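Local coordinates for protein GCN5-related N-acetyltransferase (Ralstonia eutropha JMP134, PDB 2Q0Y) that probably transfers acyl groups, most likely acetyl from acetyl-CoA, to a so far unidentified acceptor, as a member of the GNAT family, at residues 10-15 with 43-48; 54-59 with 66-71. All blocks are in the same frame, centred on the assembly; numbering follows the deposited sequence. Where two conformers were deposited one is given.

Contact 1: 10-15 with 43-48; sequences DDLELV and WLLPRL. With MG (magnesium ion), chain D.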
loop_
_atom_site.group_PDB
_atom_site.type_symbol
_atom_site.label_atom_id
_atom_site.label_comp_id
_atom_site.label_asym_id
_atom_site.label_seq_id
_atom_site.Cartn_x
_atom_site.Cartn_y
_atom_site.Cartn_z
ATOM N N ASP A 10 17.047 18.527 8.334
ATOM C CA ASP A 10 17.642 19.443 7.372
ATOM C C ASP A 10 17.721 18.862 5.960
ATOM O O ASP A 10 18.154 19.532 5.038
ATOM C CB ASP A 10 19.025 19.846 7.854
ATOM C CG ASP A 10 18.980 20.511 9.224
ATOM O OD1 ASP A 10 18.308 21.565 9.342
ATOM O OD2 ASP A 10 19.573 19.946 10.182
ATOM N N ASP A 11 17.317 17.609 5.801
ATOM C CA ASP A 11 17.312 16.951 4.507
ATOM C C ASP A 11 15.981 17.105 3.779
ATOM O O ASP A 11 15.757 16.448 2.775
ATOM C CB ASP A 11 17.641 15.463 4.682
ATOM C CG ASP A 11 19.039 15.241 5.204
ATOM O OD1 ASP A 11 19.959 15.984 4.800
ATOM O OD2 ASP A 11 19.224 14.338 6.028
ATOM N N LEU A 12 15.092 17.967 4.269
ATOM C CA LEU A 12 13.808 18.190 3.604
ATOM C C LEU A 12 13.970 18.399 2.103
ATOM O O LEU A 12 13.344 17.704 1.310
ATOM C CB LEU A 12 13.084 19.403 4.215
ATOM C CG LEU A 12 11.718 19.743 3.627
ATOM C CD1 LEU A 12 10.690 18.721 4.078
ATOM C CD2 LEU A 12 11.286 21.130 4.020
ATOM N N GLU A 13 14.805 19.358 1.710
ATOM C CA GLU A 13 14.943 19.686 0.292
ATOM C C GLU A 13 15.552 18.529 -0.497
ATOM O O GLU A 13 15.129 18.246 -1.624
ATOM C CB GLU A 13 15.762 20.955 0.108
ATOM C CG GLU A 13 15.041 22.198 0.570
ATOM N N LEU A 14 16.529 17.856 0.099
ATOM C CA LEU A 14 17.169 16.695 -0.525
ATOM C C LEU A 14 16.162 15.621 -0.897
ATOM O O LEU A 14 16.161 15.102 -2.026
ATOM C CB LEU A 14 18.210 16.106 0.429
ATOM C CG LEU A 14 19.037 14.909 -0.044
ATOM C CD1 LEU A 14 19.970 15.308 -1.185
ATOM C CD2 LEU A 14 19.863 14.361 1.114
ATOM N N VAL A 15 15.297 15.283 0.049
ATOM C CA VAL A 15 14.307 14.247 -0.190
ATOM C C VAL A 15 13.341 14.650 -1.301
ATOM O O VAL A 15 13.017 13.837 -2.177
ATOM C CB VAL A 15 13.530 13.873 1.088
ATOM C CG1 VAL A 15 12.449 12.835 0.772
ATOM C CG2 VAL A 15 14.472 13.317 2.158
ATOM N N TRP A 43 3.640 17.593 3.279
ATOM C CA TRP A 43 3.407 16.276 3.863
ATOM C C TRP A 43 4.666 15.807 4.600
ATOM O O TRP A 43 4.573 15.240 5.687
ATOM C CB TRP A 43 3.035 15.274 2.765
ATOM C CG TRP A 43 2.892 13.839 3.210
ATOM C CD1 TRP A 43 1.754 13.224 3.657
ATOM C CD2 TRP A 43 3.918 12.838 3.221
ATOM N NE1 TRP A 43 2.012 11.912 3.952
ATOM C CE2 TRP A 43 3.333 11.648 3.711
ATOM C CE3 TRP A 43 5.271 12.839 2.889
ATOM C CZ2 TRP A 43 4.048 10.487 3.861
ATOM C CZ3 TRP A 43 5.993 11.687 3.056
ATOM C CH2 TRP A 43 5.387 10.524 3.539
ATOM N N LEU A 44 5.830 15.997 3.980
ATOM C CA LEU A 44 7.072 15.427 4.509
ATOM C C LEU A 44 7.562 16.134 5.773
ATOM O O LEU A 44 8.103 15.497 6.696
ATOM C CB LEU A 44 8.173 15.469 3.447
ATOM C CG LEU A 44 9.557 14.969 3.864
ATOM C CD1 LEU A 44 9.457 13.518 4.336
ATOM C CD2 LEU A 44 10.542 15.079 2.734
ATOM N N LEU A 45 7.434 17.457 5.794
ATOM C CA LEU A 45 7.981 18.254 6.875
ATOM C C LEU A 45 7.678 17.706 8.283
ATOM O O LEU A 45 8.604 17.467 9.049
ATOM C CB LEU A 45 7.526 19.712 6.729
ATOM C CG LEU A 45 7.913 20.724 7.803
ATOM C CD1 LEU A 45 9.381 21.024 7.766
ATOM C CD2 LEU A 45 7.109 22.005 7.586
ATOM N N PRO A 46 6.393 17.534 8.644
ATOM C CA PRO A 46 6.116 17.029 9.996
ATOM C C PRO A 46 6.554 15.594 10.250
ATOM O O PRO A 46 6.742 15.205 11.404
ATOM C CB PRO A 46 4.595 17.123 10.100
ATOM C CG PRO A 46 4.124 17.108 8.694
ATOM C CD PRO A 46 5.144 17.830 7.911
ATOM N N ARG A 47 6.692 14.807 9.186
ATOM C CA ARG A 47 7.048 13.415 9.307
ATOM C C ARG A 47 8.553 13.206 9.443
ATOM O O ARG A 47 8.970 12.248 10.072
ATOM C CB ARG A 47 6.507 12.650 8.109
ATOM C CG ARG A 47 4.990 12.614 8.119
ATOM C CD ARG A 47 4.417 11.972 6.909
ATOM N NE ARG A 47 2.985 11.727 7.114
ATOM C CZ ARG A 47 2.040 12.666 7.081
ATOM N NH1 ARG A 47 2.328 13.946 6.819
ATOM N NH2 ARG A 47 0.776 12.318 7.300
ATOM N N LEU A 48 9.366 14.075 8.848
ATOM C CA LEU A 48 10.797 14.123 9.196
ATOM C C LEU A 48 10.952 14.500 10.653
ATOM O O LEU A 48 11.776 13.928 11.361
ATOM C CB LEU A 48 11.572 15.159 8.371
ATOM C CG LEU A 48 12.018 14.764 6.976
ATOM C CD1 LEU A 48 12.714 15.952 6.335
ATOM C CD2 LEU A 48 12.942 13.557 7.002
HETATM MG MG MG D . 20.787 17.965 10.598
#
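Helices 12-25 and 30-50 of the GNAT fold meet here in a small apolar seam, where L12 and V15 face L44, L45 and L48. No hydrogen bond crosses, so shape and hydrophobicity carry the whole contact, and branched aliphatic residues suit both sides. L12 lies in the middle. Its CG is anti to the backbone N (chi1 -179°), and its CD1 ends 3.9 Å from L44 CD2 while also meeting the backbone N of L45. L12 CD1 passes alongside L44, meeting its CG as well, whereas the other branch of L12, CD2, looks to the exposed L45, with 4.2 Å to L45 CD1.

L44 also serves the next turn of the first helix: V15 CG1 and CB both rest on L44 CD2, CG1 at 3.5 Å. At the start of the same helix L48 CD1 reaches main chain, 3.7 Å from L12 CA. L44 and L48 stand one turn apart, so both project onto the first helix. In GNAT enzymes the first two helices follow the first strand and precede the second, as they do here between strands 2-6 and 54-60.

Along helix 30-50, P46 has no N-H to give to the preceding turn and the helix kinks there. R47 spans the kink on the side turned from helix 12-25: its NH1 donates to W43 O at 2.8 Å. W43 NE1 stands over the centre of the R47 guanidinium, 3.2 Å from its plane, while R47 CD sits over one indole face toward the rim. Before helix 12-25, D11 takes the N-cap position without a capping bond, its OD2 accepting from C8 N and pairing with R5 instead. The neighbouring D10 turns away from the seam, and its OD2 binds a magnesium ion at 2.4 Å, together with C8 SG.

Contact 2: 54-59 with 66-71; sequences FGWVME and AGIGLM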
loop_
_atom_site.group_PDB
_atom_site.type_symbol
_atom_site.label_atom_id
_atom_site.label_comp_id
_atom_site.label_asym_id
_atom_site.label_seq_id
_atom_site.Cartn_x
_atom_site.Cartn_y
_atom_site.Cartn_z
ATOM N N PHE A 54 11.776 8.167 7.834
ATOM C CA PHE A 54 13.153 7.990 8.236
ATOM C C PHE A 54 13.917 7.533 6.985
ATOM O O PHE A 54 13.343 7.341 5.923
ATOM C CB PHE A 54 13.254 6.991 9.399
ATOM C CG PHE A 54 14.678 6.724 9.854
ATOM C CD1 PHE A 54 15.420 7.708 10.507
ATOM C CD2 PHE A 54 15.288 5.486 9.605
ATOM C CE1 PHE A 54 16.751 7.464 10.918
ATOM C CE2 PHE A 54 16.616 5.244 10.005
ATOM C CZ PHE A 54 17.342 6.245 10.660
ATOM N N GLY A 55 15.225 7.408 7.090
ATOM C CA GLY A 55 15.992 6.878 5.988
ATOM C C GLY A 55 17.455 7.165 6.140
ATOM O O GLY A 55 17.934 7.516 7.237
ATOM N N TRP A 56 18.162 7.062 5.018
ATOM C CA TRP A 56 19.606 7.117 5.033
ATOM C C TRP A 56 20.081 7.904 3.829
ATOM O O TRP A 56 19.431 7.889 2.770
ATOM C CB TRP A 56 20.180 5.697 4.981
ATOM C CG TRP A 56 19.649 4.756 6.028
ATOM C CD1 TRP A 56 18.622 3.854 5.890
ATOM C CD2 TRP A 56 20.126 4.616 7.365
ATOM N NE1 TRP A 56 18.431 3.165 7.074
ATOM C CE2 TRP A 56 19.339 3.622 7.994
ATOM C CE3 TRP A 56 21.130 5.248 8.099
ATOM C CZ2 TRP A 56 19.546 3.237 9.324
ATOM C CZ3 TRP A 56 21.347 4.855 9.417
ATOM C CH2 TRP A 56 20.554 3.871 10.015
ATOM N N VAL A 57 21.217 8.568 3.985
ATOM C CA VAL A 57 21.843 9.350 2.921
ATOM C C VAL A 57 23.267 8.822 2.680
ATOM O O VAL A 57 24.011 8.594 3.630
ATOM C CB VAL A 57 21.879 10.844 3.310
ATOM C CG1 VAL A 57 22.570 11.676 2.262
ATOM C CG2 VAL A 57 20.442 11.364 3.561
HETATM N N MSE A 58 23.642 8.596 1.419
HETATM C CA MSE A 58 25.028 8.268 1.071
HETATM C C MSE A 58 25.755 9.532 0.616
HETATM O O MSE A 58 25.279 10.259 -0.265
HETATM C CB MSE A 58 25.095 7.224 -0.043
HETATM C CG MSE A 58 26.470 6.643 -0.274
HETATM SE SE MSE A 58 26.929 5.399 1.173
HETATM C CE MSE A 58 25.730 3.979 0.735
ATOM N N GLU A 59 26.912 9.778 1.213
ATOM C CA GLU A 59 27.699 10.972 0.944
ATOM C C GLU A 59 29.121 10.641 0.510
ATOM O O GLU A 59 29.698 9.662 0.962
ATOM C CB GLU A 59 27.803 11.846 2.193
ATOM C CG GLU A 59 26.498 12.229 2.790
ATOM C CD GLU A 59 26.671 13.237 3.884
ATOM O OE1 GLU A 59 27.614 13.090 4.686
ATOM O OE2 GLU A 59 25.863 14.177 3.925
ATOM N N ALA A 66 23.044 10.186 -2.790
ATOM C CA ALA A 66 21.942 9.230 -2.848
ATOM C C ALA A 66 21.176 9.236 -1.546
ATOM O O ALA A 66 21.686 9.637 -0.503
ATOM C CB ALA A 66 22.457 7.834 -3.119
ATOM N N GLY A 67 19.948 8.740 -1.601
ATOM C CA GLY A 67 19.125 8.648 -0.418
ATOM C C GLY A 67 18.059 7.595 -0.570
ATOM O O GLY A 67 17.751 7.164 -1.683
ATOM N N ILE A 68 17.497 7.194 0.562
ATOM C CA ILE A 68 16.382 6.265 0.610
ATOM C C ILE A 68 15.467 6.666 1.761
ATOM O O ILE A 68 15.913 7.261 2.760
ATOM C CB ILE A 68 16.871 4.803 0.730
ATOM C CG1 ILE A 68 15.747 3.800 0.401
ATOM C CG2 ILE A 68 17.493 4.553 2.117
ATOM C CD1 ILE A 68 16.280 2.371 0.223
ATOM N N GLY A 69 14.180 6.381 1.593
ATOM C CA GLY A 69 13.181 6.670 2.618
ATOM C C GLY A 69 12.539 5.390 3.115
ATOM O O GLY A 69 12.397 4.424 2.355
ATOM N N LEU A 70 12.113 5.392 4.375
ATOM C CA LEU A 70 11.396 4.262 4.945
ATOM C C LEU A 70 10.347 4.709 5.955
ATOM O O LEU A 70 10.515 5.699 6.656
ATOM C CB LEU A 70 12.363 3.242 5.568
ATOM C CG LEU A 70 13.173 3.564 6.811
ATOM C CD1 LEU A 70 12.444 3.193 8.132
ATOM C CD2 LEU A 70 14.533 2.822 6.743
HETATM N N MSE A 71 9.256 3.961 5.974
HETATM C CA MSE A 71 8.144 4.185 6.870
HETATM C C MSE A 71 7.668 2.841 7.369
HETATM O O MSE A 71 7.941 1.812 6.761
HETATM C CB MSE A 71 7.009 4.882 6.127
HETATM C CG MSE A 71 7.421 6.167 5.429
HETATM SE SE MSE A 71 5.949 6.845 4.377
HETATM C CE MSE A 71 5.099 7.469 5.761
#
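F54, W56 and M58 pair with L70, I68 and A66 in the antiparallel hairpin of strands 54-60 and 63-74; the axes of segments 54-59 and 66-71 approach to 4.5 Å, with 165° between their directions. Backbone bonds come in twos at each pair. F54 N to L70 O is nearly straight, 3.0 Å with 170° at the hydrogen, and its partner from L70 N to F54 O is shorter, 2.8 Å. The M58-A66 pair is uneven: M58 N donates to A66 O from above the carbonyl plane, and A66 N to M58 O is stretched to 3.4 Å and weak.

Between these lie the non-hydrogen-bonded pairs G55-G69 and V57-G67, each drawn in to 4.4 Å from CA to CA. Here CA-H groups point at carbonyls, as from G55 CA to I68 O at 3.3 Å. Glycine suits position 55 because a CB would strike I68 O and, at these extended backbone angles (phi 164°), the preceding carbonyl O.

The apolar contacts gather on the face of F54, W56, M58, A66, I68 and L70. L70 holds CG between its backbone N and carbonyl carbon (chi1 68°). L70 CD1 lies at the edge of the F54 ring, 3.9 Å from F54 CD2, while L70 CD2 approaches W56 NE1. I68 CG2 lies in the indole plane at its edge, and F54 CE2 sits over one indole face toward the rim. M58 and A66 meet through their CB atoms; A66 is buried among M58, V95, I104 and L108, where a single methyl suits the close approach.

Helix 104-118 covers this face, R111 and E115 touching W56. V57 points to the other face, toward L7 and D11. In the sheet, strand 2-6 flanks 54-60 and strand 86-95 flanks 63-74.

How the contacts relate
The chain passes through contact 1 before contact 2 opens: strand 2-6 leads into helices 12-25 and 30-50, and helix 30-50 runs on into strand 54-60 of the hairpin. The two centres lie about 11 Å apart. The helix pair packs on the face of the mixed sheet to which V57 points, whereas helix 104-118 lies on the opposite face, giving the layered alpha-beta arrangement of GNAT proteins. Among the points where the contacts touch, W43 CZ2 lies 3.7 Å from M71 CE, and L14 CD2 is 3.9 Å from V57 CG2. Contact 1 joins the two helices that lie on one face of the sheet; contact 2 pairs two of its inner strands.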